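Local coordinates for protein disulfide-isomerase A4 (Rattus norvegicus, PDB 3EC3) that catalyses the rearrangement of disulfide bonds in proteins of the endoplasmic reticulum, represented here by its noncatalytic b and b' thioredoxin-like domains, at residues L117-D126 with F171-E182; K132-Y140 with D194-E202. The protein carries 1 engineered substitution. All coordinates share one frame; numbering follows the deposited sequence.

How the interactions relate
Both interactions lie in the sheet of the second thioredoxin-like domain, whose strand order is 118-121, 170-175, 135-140, 196-200, 206-208. Interaction 1 joins the edge strand 118-121, in parallel, to 170-175, whereas interaction 2 pairs the middle strand 135-140, antiparallel, with 196-200. The first is partly buried and relies on charge and a stacked ring at one end and bridging water at both; the second is a buried contact with regular backbone bonding and mostly apolar side chains. Their centres are 9 Å apart, and strands 170-175 and 135-140 are neighbours. A further tie is polar: Tyr139 OH of interaction 2 hydrogen-bonds Glu182 OE2, the carboxylate that interaction 1 pairs with Arg121.

Interaction 1. Residues L117-D126 with F171-E182; sequences LVGHRKTSND and FAIADEEDYATE
The guanidinium of Arg121 lies flat over one face of the Tyr179 ring, centres 4.2 Å apart and the planes inclined by 11°, in an off-centre cation-pi stack. On the opposite face Thr123 places CG2 3.9 Å from the centroid, a CH-pi contact, and the two covered faces restrain rotation of the ring. Arg121 has CG anti to its backbone N (chi1 173°) and runs extended to NE, carrying the guanidinium past the phenol to Glu182. There the bond is end-on and bidentate: Arg121 NH1 meets Glu182 OE1 at 2.9 Å and NH2 meets OE2 at 2.7 Å, each oxygen offering its syn lone pair, with guanidinium and carboxylate 6° from coplanar. With an alanine in place of Arg121, Glu182 is likely to lose its positive mate and the Tyr179 ring its cover on one face.

The phenol oxygen is held separately: Tyr179 OH donates to Asp126 OD2 at 2.5 Å, on the anti side and out of the carboxylate plane. Asp178 grips Thr123 twice, OD1 taking the hydroxyl OG1 at 2.7 Å and OD2 the backbone N at 3.1 Å. The strands pair in parallel through Arg121 N to Ile173 O and Ile173 N to Gly119 O; nearer their start two waters stand in, joining Leu117 O to Phe171 N and Gly119 N to Phe171 O. A third links His120 NE2, Arg121 O, Asp175 N and Asp178 OD2. The stack and coplanar bonds fix the guanidinium, while Tyr139 OH, donating to Glu182 OE2, probably stabilises the negative carboxylate where helix 180-185 meets the thioredoxin-like sheet's edge strand.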
loop_
_atom_site.group_PDB
_atom_site.type_symbol
_atom_site.label_atom_id
_atom_site.label_comp_id
_atom_site.label_asym_id
_atom_site.label_seq_id
_atom_site.Cartn_x
_atom_site.Cartn_y
_atom_site.Cartn_z
ATOM N N LEU A 117 3.884 2.819 -2.558
ATOM C CA LEU A 117 3.961 4.237 -2.856
ATOM C C LEU A 117 2.613 4.786 -3.302
ATOM O O LEU A 117 2.193 5.851 -2.841
ATOM C CB LEU A 117 4.914 4.444 -4.037
ATOM C CG LEU A 117 5.915 5.571 -4.018
ATOM C CD1 LEU A 117 6.421 5.937 -5.397
ATOM C CD2 LEU A 117 5.632 6.770 -3.045
ATOM N N VAL A 118 1.924 4.079 -4.187
ATOM C CA VAL A 118 0.518 4.458 -4.521
ATOM C C VAL A 118 -0.376 3.231 -4.567
ATOM O O VAL A 118 -0.400 2.490 -5.562
ATOM C CB VAL A 118 0.375 5.261 -5.839
ATOM C CG1 VAL A 118 -1.121 5.649 -6.066
ATOM C CG2 VAL A 118 1.182 6.534 -5.799
ATOM N N GLY A 119 -1.077 3.016 -3.453
ATOM C CA GLY A 119 -2.000 1.902 -3.297
ATOM C C GLY A 119 -3.413 2.321 -3.604
ATOM O O GLY A 119 -3.651 3.446 -4.056
ATOM N N HIS A 120 -4.351 1.409 -3.359
ATOM C CA HIS A 120 -5.776 1.637 -3.647
ATOM C C HIS A 120 -6.524 1.735 -2.313
ATOM O O HIS A 120 -6.629 0.749 -1.578
ATOM C CB HIS A 120 -6.364 0.476 -4.485
ATOM C CG HIS A 120 -7.830 0.637 -4.821
ATOM N ND1 HIS A 120 -8.563 -0.376 -5.393
ATOM C CD2 HIS A 120 -8.680 1.680 -4.672
ATOM C CE1 HIS A 120 -9.814 0.027 -5.580
ATOM N NE2 HIS A 120 -9.903 1.285 -5.180
ATOM N N ARG A 121 -6.958 2.953 -1.990
ATOM C CA ARG A 121 -7.733 3.222 -0.772
ATOM C C ARG A 121 -9.182 2.856 -1.060
ATOM O O ARG A 121 -9.769 3.323 -2.030
ATOM C CB ARG A 121 -7.589 4.698 -0.372
ATOM C CG ARG A 121 -8.503 5.134 0.808
ATOM C CD ARG A 121 -8.341 6.629 0.924
ATOM N NE ARG A 121 -9.140 7.241 1.988
ATOM C CZ ARG A 121 -10.134 8.092 1.766
ATOM N NH1 ARG A 121 -10.767 8.644 2.786
ATOM N NH2 ARG A 121 -10.487 8.404 0.516
ATOM N N LYS A 122 -9.729 1.988 -0.221
ATOM C CA LYS A 122 -11.041 1.421 -0.399
ATOM C C LYS A 122 -11.819 1.664 0.877
ATOM O O LYS A 122 -11.250 1.619 1.950
ATOM C CB LYS A 122 -10.908 -0.083 -0.604
ATOM C CG LYS A 122 -10.342 -0.469 -1.944
ATOM C CD LYS A 122 -10.510 -1.937 -2.204
ATOM C CE LYS A 122 -9.425 -2.745 -1.560
ATOM N NZ LYS A 122 -9.271 -4.016 -2.327
ATOM N N THR A 123 -13.127 1.899 0.775
ATOM C CA THR A 123 -13.949 1.958 1.990
ATOM C C THR A 123 -13.753 0.721 2.906
ATOM O O THR A 123 -13.882 0.826 4.127
ATOM C CB THR A 123 -15.455 2.184 1.679
ATOM O OG1 THR A 123 -15.924 1.193 0.755
ATOM C CG2 THR A 123 -15.686 3.576 1.105
ATOM N N SER A 124 -13.414 -0.431 2.320
ATOM C CA SER A 124 -13.078 -1.630 3.096
ATOM C C SER A 124 -11.685 -1.648 3.782
ATOM O O SER A 124 -11.448 -2.432 4.700
ATOM C CB SER A 124 -13.295 -2.896 2.257
ATOM O OG SER A 124 -12.415 -2.949 1.149
ATOM N N ASN A 125 -10.774 -0.781 3.376
ATOM C CA ASN A 125 -9.448 -0.801 3.962
ATOM C C ASN A 125 -9.005 0.552 4.523
ATOM O O ASN A 125 -7.867 0.683 4.997
ATOM C CB ASN A 125 -8.416 -1.366 2.948
ATOM C CG ASN A 125 -7.944 -0.333 1.872
ATOM O OD1 ASN A 125 -8.122 0.863 1.989
ATOM N ND2 ASN A 125 -7.354 -0.842 0.816
ATOM N N ASP A 126 -9.857 1.575 4.465
ATOM C CA ASP A 126 -9.308 2.902 4.752
ATOM C C ASP A 126 -8.941 3.135 6.224
ATOM O O ASP A 126 -7.938 3.783 6.513
ATOM C CB ASP A 126 -10.087 4.060 4.102
ATOM C CG ASP A 126 -11.538 4.105 4.499
ATOM O OD1 ASP A 126 -11.890 3.532 5.549
ATOM O OD2 ASP A 126 -12.329 4.729 3.733
ATOM N N PHE A 171 0.091 8.602 -0.399
ATOM C CA PHE A 171 -0.725 8.885 -1.602
ATOM C C PHE A 171 -1.511 7.616 -1.884
ATOM O O PHE A 171 -1.015 6.489 -1.636
ATOM C CB PHE A 171 0.149 9.166 -2.807
ATOM C CG PHE A 171 0.887 10.511 -2.789
ATOM C CD1 PHE A 171 1.923 10.769 -1.914
ATOM C CD2 PHE A 171 0.554 11.495 -3.724
ATOM C CE1 PHE A 171 2.610 11.996 -1.938
ATOM C CE2 PHE A 171 1.233 12.738 -3.756
ATOM C CZ PHE A 171 2.255 12.987 -2.861
ATOM N N ALA A 172 -2.737 7.783 -2.367
ATOM C CA ALA A 172 -3.557 6.625 -2.745
ATOM C C ALA A 172 -4.468 7.028 -3.883
ATOM O O ALA A 172 -4.840 8.229 -4.005
ATOM C CB ALA A 172 -4.387 6.150 -1.551
ATOM N N ILE A 173 -4.855 6.060 -4.712
ATOM C CA ILE A 173 -5.934 6.325 -5.665
ATOM C C ILE A 173 -7.215 5.773 -5.010
ATOM O O ILE A 173 -7.157 4.855 -4.171
ATOM C CB ILE A 173 -5.663 5.639 -7.040
ATOM C CG1 ILE A 173 -5.659 4.112 -6.871
ATOM C CG2 ILE A 173 -4.368 6.251 -7.716
ATOM C CD1 ILE A 173 -5.623 3.358 -8.223
ATOM N N ALA A 174 -8.363 6.334 -5.371
ATOM C CA ALA A 174 -9.631 5.956 -4.754
ATOM C C ALA A 174 -10.708 5.973 -5.835
ATOM O O ALA A 174 -10.675 6.817 -6.742
ATOM C CB ALA A 174 -10.000 6.917 -3.618
ATOM N N ASP A 175 -11.630 5.011 -5.769
ATOM C CA ASP A 175 -12.696 4.981 -6.761
ATOM C C ASP A 175 -13.724 6.086 -6.472
ATOM O O ASP A 175 -14.159 6.245 -5.337
ATOM C CB ASP A 175 -13.385 3.619 -6.815
ATOM C CG ASP A 175 -14.456 3.583 -7.869
ATOM O OD1 ASP A 175 -15.640 3.629 -7.513
ATOM O OD2 ASP A 175 -14.122 3.640 -9.060
ATOM N N GLU A 176 -14.105 6.842 -7.499
ATOM C CA GLU A 176 -14.975 8.040 -7.285
ATOM C C GLU A 176 -16.392 7.701 -6.821
ATOM O O GLU A 176 -17.018 8.508 -6.108
ATOM C CB GLU A 176 -15.020 8.942 -8.524
ATOM C CG GLU A 176 -15.438 8.230 -9.786
ATOM C CD GLU A 176 -15.255 9.072 -11.047
ATOM O OE1 GLU A 176 -14.924 10.273 -10.944
ATOM O OE2 GLU A 176 -15.481 8.531 -12.153
ATOM N N GLU A 177 -16.879 6.530 -7.227
ATOM C CA GLU A 177 -18.201 5.989 -6.832
ATOM C C GLU A 177 -18.155 5.440 -5.406
ATOM O O GLU A 177 -19.012 5.776 -4.578
ATOM C CB GLU A 177 -18.649 4.858 -7.772
ATOM C CG GLU A 177 -19.332 5.302 -9.057
ATOM C CD GLU A 177 -20.405 4.305 -9.566
ATOM O OE1 GLU A 177 -20.987 3.547 -8.750
ATOM O OE2 GLU A 177 -20.672 4.289 -10.793
ATOM N N ASP A 178 -17.152 4.599 -5.133
ATOM C CA ASP A 178 -16.843 4.116 -3.780
ATOM C C ASP A 178 -16.860 5.275 -2.793
ATOM O O ASP A 178 -17.412 5.167 -1.681
ATOM C CB ASP A 178 -15.456 3.425 -3.744
ATOM C CG ASP A 178 -15.229 2.596 -2.470
ATOM O OD1 ASP A 178 -16.210 2.257 -1.753
ATOM O OD2 ASP A 178 -14.061 2.266 -2.179
ATOM N N TYR A 179 -16.280 6.397 -3.200
ATOM C CA TYR A 179 -16.231 7.574 -2.315
ATOM C C TYR A 179 -17.138 8.725 -2.744
ATOM O O TYR A 179 -16.818 9.894 -2.523
ATOM C CB TYR A 179 -14.784 8.044 -2.148
ATOM C CG TYR A 179 -13.994 7.129 -1.255
ATOM C CD1 TYR A 179 -13.220 6.099 -1.785
ATOM C CD2 TYR A 179 -14.029 7.284 0.138
ATOM C CE1 TYR A 179 -12.481 5.246 -0.958
ATOM C CE2 TYR A 179 -13.296 6.430 0.978
ATOM C CZ TYR A 179 -12.526 5.423 0.425
ATOM O OH TYR A 179 -11.822 4.578 1.264
ATOM N N ALA A 180 -18.270 8.386 -3.357
ATOM C CA ALA A 180 -19.242 9.383 -3.843
ATOM C C ALA A 180 -19.540 10.501 -2.834
ATOM O O ALA A 180 -19.464 11.706 -3.163
ATOM C CB ALA A 180 -20.545 8.692 -4.293
ATOM N N THR A 181 -19.866 10.107 -1.608
ATOM C CA THR A 181 -20.283 11.098 -0.629
ATOM C C THR A 181 -19.110 11.879 -0.042
ATOM O O THR A 181 -19.259 13.055 0.252
ATOM C CB THR A 181 -21.325 10.570 0.425
ATOM O OG1 THR A 181 -21.220 11.337 1.628
ATOM C CG2 THR A 181 -21.129 9.091 0.747
ATOM N N GLU A 182 -17.940 11.247 0.080
ATOM C CA GLU A 182 -16.718 11.980 0.394
ATOM C C GLU A 182 -16.435 13.049 -0.675
ATOM O O GLU A 182 -16.064 14.181 -0.323
ATOM C CB GLU A 182 -15.519 11.020 0.514
ATOM C CG GLU A 182 -14.243 11.705 0.921
ATOM C CD GLU A 182 -13.173 10.714 1.245
ATOM O OE1 GLU A 182 -13.017 10.396 2.436
ATOM O OE2 GLU A 182 -12.519 10.217 0.309
HETATM O O HOH W 1 2.731 7.275 -0.634
HETATM O O HOH W 2 -0.373 4.081 -0.840
HETATM O O HOH W 3 -11.831 2.969 -3.866
#

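Interaction 2. Residues K132-Y140 with D194-E202; sequences KRPLVVVYY and DVNAAILDE
Strands 135-140 and 196-200 run antiparallel at 157°, their axes approaching to 4.6 Å, and six backbone hydrogen bonds join Leu135 with Leu200, Val137 with Ala198 and Tyr139 with Asn196, both ways in each pair; that from Tyr139 N to Asn196 O measures 2.7 Å. The pairs between them, Val136 with Ile199 and Val138 with Ala197, are non-hydrogen-bonded, which gives a regular two-residue alternation without a bulge.

On the face carrying Leu135, Val137 and Tyr139, the Tyr139 ring leans across to the other strand: CG lies anti to the carbonyl carbon (chi1 -57°), and the ring edge at CE1 comes 3.9 Å from Ala198 CB, which lies in the ring plane. Val137 CG1 sits 3.5 Å above the rim of one ring face, so the ring is packed both flat and edgewise. Arg133, bent at chi2 (-87°), folds its guanidinium over Leu200, with NH2 at 3.7 Å from CD1, while NH1 donates to the carbonyl oxygens of Lys132 and Tyr130. On the reverse face apolar branches touch: Val138 CG1 meets Val195 CG1 at 3.6 Å, and Val136 CG2 and Ile199 CG1, side chains pointing the same way, lie 4.1 Å apart. Pro134, after a cis peptide bond, brings CA to 3.2 Å from Leu200 O in a CA-H...O contact.

Strand 135-140 is the central strand of the mixed 1-3-2-4-5 sheet of a thioredoxin-like domain, here paired with its antiparallel neighbour and bonded on its other side to 170-175. Arg121 of the edge strand reaches Leu135, Val137, Tyr139 and Leu200 on one face. On the other, Ile199 meets Phe222 and Phe226 of helix 216-227, and Tyr140 bonds Thr152 O and packs on Trp155 of helix 149-163.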
loop_
_atom_site.group_PDB
_atom_site.type_symbol
_atom_site.label_atom_id
_atom_site.label_comp_id
_atom_site.label_asym_id
_atom_site.label_seq_id
_atom_site.Cartn_x
_atom_site.Cartn_y
_atom_site.Cartn_z
ATOM N N LYS A 132 -2.865 6.926 8.274
ATOM C CA LYS A 132 -1.783 7.900 8.428
ATOM C C LYS A 132 -2.137 9.204 7.716
ATOM O O LYS A 132 -2.767 9.179 6.665
ATOM C CB LYS A 132 -0.430 7.348 7.952
ATOM C CG LYS A 132 0.755 8.201 8.469
ATOM C CD LYS A 132 2.112 7.522 8.298
ATOM C CE LYS A 132 3.205 8.391 8.961
ATOM N NZ LYS A 132 4.553 7.762 8.766
ATOM N N ARG A 133 -1.737 10.333 8.300
ATOM C CA ARG A 133 -1.954 11.665 7.711
ATOM C C ARG A 133 -0.637 12.471 7.760
ATOM O O ARG A 133 0.221 12.234 8.651
ATOM C CB ARG A 133 -3.058 12.452 8.456
ATOM C CG ARG A 133 -4.383 11.763 8.587
ATOM C CD ARG A 133 -5.258 12.024 7.376
ATOM N NE ARG A 133 -6.537 11.320 7.437
ATOM C CZ ARG A 133 -6.713 10.031 7.139
ATOM N NH1 ARG A 133 -5.692 9.276 6.754
ATOM N NH2 ARG A 133 -7.923 9.501 7.207
ATOM N N PRO A 134 -0.468 13.423 6.819
ATOM C CA PRO A 134 -1.381 13.739 5.694
ATOM C C PRO A 134 -1.520 12.642 4.605
ATOM O O PRO A 134 -0.565 11.924 4.314
ATOM C CB PRO A 134 -0.769 15.002 5.073
ATOM C CG PRO A 134 0.121 15.586 6.151
ATOM C CD PRO A 134 0.676 14.345 6.861
ATOM N N LEU A 135 -2.698 12.565 4.000
ATOM C CA LEU A 135 -2.999 11.573 2.968
ATOM C C LEU A 135 -3.480 12.301 1.712
ATOM O O LEU A 135 -4.445 13.099 1.766
ATOM C CB LEU A 135 -4.073 10.606 3.460
ATOM C CG LEU A 135 -4.734 9.710 2.406
ATOM C CD1 LEU A 135 -3.748 8.679 1.828
ATOM C CD2 LEU A 135 -5.931 9.012 3.064
ATOM N N VAL A 136 -2.803 12.046 0.594
ATOM C CA VAL A 136 -3.181 12.652 -0.684
ATOM C C VAL A 136 -4.036 11.606 -1.402
ATOM O O VAL A 136 -3.568 10.511 -1.610
ATOM C CB VAL A 136 -1.939 13.044 -1.526
ATOM C CG1 VAL A 136 -2.367 13.671 -2.908
ATOM C CG2 VAL A 136 -1.028 14.007 -0.749
ATOM N N VAL A 137 -5.293 11.919 -1.730
ATOM C CA VAL A 137 -6.176 10.984 -2.438
ATOM C C VAL A 137 -6.499 11.443 -3.850
ATOM O O VAL A 137 -6.896 12.586 -4.041
ATOM C CB VAL A 137 -7.515 10.785 -1.697
ATOM C CG1 VAL A 137 -8.349 9.651 -2.430
ATOM C CG2 VAL A 137 -7.260 10.407 -0.212
ATOM N N VAL A 138 -6.336 10.551 -4.835
ATOM C CA VAL A 138 -6.689 10.841 -6.223
ATOM C C VAL A 138 -7.896 9.972 -6.628
ATOM O O VAL A 138 -7.837 8.732 -6.614
ATOM C CB VAL A 138 -5.476 10.689 -7.189
ATOM C CG1 VAL A 138 -5.886 10.874 -8.657
ATOM C CG2 VAL A 138 -4.350 11.693 -6.810
ATOM N N TYR A 139 -8.993 10.648 -6.983
ATOM C CA TYR A 139 -10.262 9.983 -7.256
ATOM C C TYR A 139 -10.545 9.835 -8.757
ATOM O O TYR A 139 -10.468 10.808 -9.520
ATOM C CB TYR A 139 -11.422 10.792 -6.663
ATOM C CG TYR A 139 -11.351 11.056 -5.174
ATOM C CD1 TYR A 139 -10.766 12.216 -4.688
ATOM C CD2 TYR A 139 -11.907 10.168 -4.257
ATOM C CE1 TYR A 139 -10.716 12.487 -3.315
ATOM C CE2 TYR A 139 -11.850 10.431 -2.866
ATOM C CZ TYR A 139 -11.248 11.593 -2.421
ATOM O OH TYR A 139 -11.175 11.888 -1.072
ATOM N N TYR A 140 -10.924 8.637 -9.154
ATOM C CA TYR A 140 -11.337 8.362 -10.523
ATOM C C TYR A 140 -12.005 7.001 -10.622
ATOM O O TYR A 140 -12.318 6.395 -9.618
ATOM C CB TYR A 140 -10.185 8.510 -11.546
ATOM C CG TYR A 140 -8.986 7.579 -11.382
ATOM C CD1 TYR A 140 -7.956 7.891 -10.484
ATOM C CD2 TYR A 140 -8.855 6.433 -12.176
ATOM C CE1 TYR A 140 -6.833 7.078 -10.368
ATOM C CE2 TYR A 140 -7.734 5.590 -12.062
ATOM C CZ TYR A 140 -6.730 5.936 -11.148
ATOM O OH TYR A 140 -5.627 5.152 -11.038
ATOM N N ASP A 194 -12.522 14.030 -15.260
ATOM C CA ASP A 194 -12.557 12.606 -14.928
ATOM C C ASP A 194 -11.725 12.214 -13.716
ATOM O O ASP A 194 -11.899 11.116 -13.188
ATOM C CB ASP A 194 -12.115 11.762 -16.122
ATOM C CG ASP A 194 -13.128 11.763 -17.220
ATOM O OD1 ASP A 194 -13.942 12.707 -17.241
ATOM O OD2 ASP A 194 -13.117 10.832 -18.050
ATOM N N VAL A 195 -10.823 13.097 -13.295
ATOM C CA VAL A 195 -9.895 12.797 -12.193
ATOM C C VAL A 195 -9.833 13.980 -11.251
ATOM O O VAL A 195 -9.690 15.107 -11.692
ATOM C CB VAL A 195 -8.468 12.485 -12.711
ATOM C CG1 VAL A 195 -7.581 12.034 -11.556
ATOM C CG2 VAL A 195 -8.509 11.393 -13.807
ATOM N N ASN A 196 -9.937 13.725 -9.954
ATOM C CA ASN A 196 -9.953 14.798 -8.951
ATOM C C ASN A 196 -9.052 14.442 -7.787
ATOM O O ASN A 196 -8.680 13.271 -7.645
ATOM C CB ASN A 196 -11.383 15.005 -8.465
ATOM C CG ASN A 196 -12.233 15.713 -9.487
ATOM O OD1 ASN A 196 -12.108 16.920 -9.666
ATOM N ND2 ASN A 196 -13.094 14.970 -10.172
ATOM N N ALA A 197 -8.675 15.431 -6.968
ATOM C CA ALA A 197 -7.721 15.147 -5.877
ATOM C C ALA A 197 -8.042 15.935 -4.614
ATOM O O ALA A 197 -8.543 17.059 -4.684
ATOM C CB ALA A 197 -6.277 15.411 -6.333
ATOM N N ALA A 198 -7.775 15.308 -3.473
ATOM C CA ALA A 198 -7.910 15.950 -2.171
ATOM C C ALA A 198 -6.738 15.602 -1.242
ATOM O O ALA A 198 -6.007 14.615 -1.457
ATOM C CB ALA A 198 -9.273 15.593 -1.533
ATOM N N ILE A 199 -6.558 16.418 -0.211
ATOM C CA ILE A 199 -5.649 16.099 0.861
ATOM C C ILE A 199 -6.398 16.060 2.187
ATOM O O ILE A 199 -7.112 16.997 2.523
ATOM C CB ILE A 199 -4.482 17.123 0.940
ATOM C CG1 ILE A 199 -3.705 17.120 -0.384
ATOM C CG2 ILE A 199 -3.588 16.815 2.191
ATOM C CD1 ILE A 199 -2.521 18.010 -0.467
ATOM N N LEU A 200 -6.218 14.980 2.941
ATOM C CA LEU A 200 -6.688 14.931 4.330
ATOM C C LEU A 200 -5.505 15.219 5.283
ATOM O O LEU A 200 -4.483 14.522 5.225
ATOM C CB LEU A 200 -7.302 13.554 4.650
ATOM C CG LEU A 200 -8.166 12.775 3.640
ATOM C CD1 LEU A 200 -8.961 11.672 4.338
ATOM C CD2 LEU A 200 -9.100 13.694 2.855
ATOM N N ASP A 201 -5.628 16.228 6.156
ATOM C CA ASP A 201 -4.523 16.533 7.081
ATOM C C ASP A 201 -4.666 15.931 8.473
ATOM O O ASP A 201 -5.703 15.337 8.820
ATOM C CB ASP A 201 -4.177 18.035 7.143
ATOM C CG ASP A 201 -5.122 18.827 8.028
ATOM O OD1 ASP A 201 -6.054 18.223 8.616
ATOM O OD2 ASP A 201 -4.936 20.060 8.142
ATOM N N GLU A 202 -3.620 16.135 9.274
ATOM C CA GLU A 202 -3.461 15.520 10.575
ATOM C C GLU A 202 -4.482 16.049 11.574
ATOM O O GLU A 202 -4.720 15.417 12.599
ATOM C CB GLU A 202 -2.065 15.833 11.085
ATOM C CG GLU A 202 -1.227 14.619 11.399
ATOM C CD GLU A 202 0.220 14.781 10.943
ATOM O OE1 GLU A 202 0.519 15.724 10.177
ATOM O OE2 GLU A 202 1.057 13.952 11.352
#